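Local structure of galectin (Xenopus laevis, 3WUC) at residues H20-R25 / N122-N127. The protein is a skin proto-type galectin that binds a galactose-containing glycan on its beta-sandwich and may, like its relatives, recognise lactose and laminin. Residues are numbered along the deposited sequence; the frame is centred on the assembly and turned at random.
Sequences HRVEVR and NYLALN
Val22 and Val24 meet Leu124 and Leu126 without any hydrogen bond crossing between them; the polar grip lies on the other side of strand 20-25, where Glu23 OE1 takes a salt bridge from Arg25 NH2 of the second subunit. Alternation explains the division: the CB atoms of Val22 and Val24 point toward 122-127, whereas those of Glu23 and Arg25 point away. The segment axes approach to 10.1 Å at 19° to parallel, so side chains rather than backbones must bridge the gap, as between the two sheets of a sandwich. Leu124 CD1, the methyl shared by both valines, lies 3.9 Å from Val22 CG2, the side chains reaching tip to tip, and 4.1 Å from Val22 CG1. Val24 CG2, also 4.1 Å from Leu124 CD1, passes alongside, the two side chains running in opposite directions. With CG1 anti to its backbone N (chi1 179°), Val24 sends that methyl end-on to the fork of Leu126, 3.9 Å from CD1 and 4.1 Å from CD2. All four residues are buried, which fits the hydrophobic interior of a galectin beta-sandwich. Within its own sheet, strand 20-28 runs between antiparallel strands 89-96 and 129-136, and Ile134 of the latter touches both Val22 and Leu124. In the facing sheet, strand 120-127 pairs with 36-39 and 7-12, whose Asp8 and Val9 pack on Leu126.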
# COMPACT_ATOMS: atom_id res chain seq x y z
N HIS B 20 -10.77 7.42 -13.04
CA HIS B 20 -9.92 7.14 -11.92
C HIS B 20 -10.70 6.67 -10.72
O HIS B 20 -11.96 6.75 -10.72
CB HIS B 20 -9.13 8.42 -11.58
CG HIS B 20 -8.27 8.83 -12.72
ND1 HIS B 20 -7.00 8.33 -12.92
CD2 HIS B 20 -8.56 9.57 -13.82
CE1 HIS B 20 -6.50 8.83 -14.04
NE2 HIS B 20 -7.42 9.60 -14.60
N ARG B 21 -10.01 6.12 -9.73
CA ARG B 21 -10.65 5.47 -8.56
C ARG B 21 -9.92 5.93 -7.29
O ARG B 21 -8.69 6.25 -7.32
CB ARG B 21 -10.73 3.96 -8.63
CG ARG B 21 -9.43 3.24 -8.76
CD ARG B 21 -9.59 1.72 -8.76
NE ARG B 21 -8.28 1.08 -8.71
CZ ARG B 21 -7.48 0.89 -9.78
NH1 ARG B 21 -7.85 1.28 -11.00
NH2 ARG B 21 -6.29 0.31 -9.62
N VAL B 22 -10.64 5.87 -6.21
CA VAL B 22 -10.14 6.14 -4.88
C VAL B 22 -10.42 4.97 -4.02
O VAL B 22 -11.55 4.47 -3.92
CB VAL B 22 -10.57 7.51 -4.29
CG1 VAL B 22 -12.08 7.66 -4.21
CG2 VAL B 22 -9.91 7.78 -2.98
N GLU B 23 -9.37 4.55 -3.27
CA GLU B 23 -9.42 3.46 -2.33
C GLU B 23 -9.28 4.02 -0.89
O GLU B 23 -8.37 4.78 -0.65
CB GLU B 23 -8.24 2.51 -2.58
CG GLU B 23 -8.13 1.41 -1.54
CD GLU B 23 -6.88 0.53 -1.73
OE1 GLU B 23 -6.69 0.06 -2.92
OE2 GLU B 23 -6.06 0.48 -0.71
N VAL B 24 -10.20 3.69 -0.01
CA VAL B 24 -10.27 4.12 1.39
C VAL B 24 -10.25 2.90 2.28
O VAL B 24 -11.13 2.03 2.18
CB VAL B 24 -11.59 4.94 1.65
CG1 VAL B 24 -11.69 5.39 3.09
CG2 VAL B 24 -11.71 6.08 0.67
N ARG B 25 -9.22 2.81 3.09
CA ARG B 25 -9.09 1.88 4.19
C ARG B 25 -9.17 2.58 5.52
O ARG B 25 -8.55 3.63 5.70
CB ARG B 25 -7.74 1.16 4.07
CG ARG B 25 -7.71 0.27 2.89
CD ARG B 25 -6.35 -0.48 2.78
NE ARG B 25 -6.21 -1.47 3.83
CZ ARG B 25 -5.22 -2.38 3.91
NH1 ARG B 25 -4.31 -2.42 2.97
NH2 ARG B 25 -5.20 -3.23 4.92
N ASN B 122 -13.63 16.55 -5.47
CA ASN B 122 -12.62 17.15 -4.67
C ASN B 122 -12.70 16.95 -3.17
O ASN B 122 -11.77 17.23 -2.38
CB ASN B 122 -12.59 18.66 -4.93
CG ASN B 122 -11.81 19.06 -6.14
OD1 ASN B 122 -10.66 18.58 -6.39
ND2 ASN B 122 -12.42 19.87 -6.97
N TYR B 123 -13.88 16.54 -2.66
CA TYR B 123 -14.15 16.34 -1.31
C TYR B 123 -14.45 14.89 -0.99
O TYR B 123 -15.21 14.25 -1.71
CB TYR B 123 -15.41 17.17 -0.89
CG TYR B 123 -15.93 17.02 0.51
CD1 TYR B 123 -15.44 17.74 1.61
CD2 TYR B 123 -16.98 16.17 0.81
CE1 TYR B 123 -15.94 17.64 2.87
CE2 TYR B 123 -17.48 16.03 2.08
CZ TYR B 123 -17.00 16.77 3.13
OH TYR B 123 -17.52 16.59 4.39
N LEU B 124 -13.73 14.42 0.04
CA LEU B 124 -13.93 13.07 0.59
C LEU B 124 -13.92 13.10 2.09
O LEU B 124 -13.01 13.68 2.73
CB LEU B 124 -12.84 12.13 0.03
CG LEU B 124 -12.99 10.62 0.31
CD1 LEU B 124 -12.31 9.86 -0.80
CD2 LEU B 124 -12.46 10.31 1.70
N ALA B 125 -14.96 12.53 2.72
CA ALA B 125 -15.02 12.54 4.15
C ALA B 125 -15.31 11.20 4.76
O ALA B 125 -16.03 10.40 4.08
CB ALA B 125 -16.12 13.51 4.64
N LEU B 126 -14.77 10.99 5.96
CA LEU B 126 -14.99 9.79 6.72
C LEU B 126 -15.71 10.16 7.97
O LEU B 126 -15.34 11.13 8.66
CB LEU B 126 -13.66 9.11 7.12
CG LEU B 126 -13.11 8.11 6.05
CD1 LEU B 126 -12.79 8.75 4.72
CD2 LEU B 126 -11.81 7.50 6.59
N ASN B 127 -16.74 9.40 8.34
CA ASN B 127 -17.53 9.62 9.54
C ASN B 127 -17.67 8.24 10.22
O ASN B 127 -18.09 7.22 9.60
CB ASN B 127 -18.90 10.24 9.19
CG ASN B 127 -18.80 11.69 8.64
OD1 ASN B 127 -18.03 12.46 9.13
ND2 ASN B 127 -19.56 12.01 7.67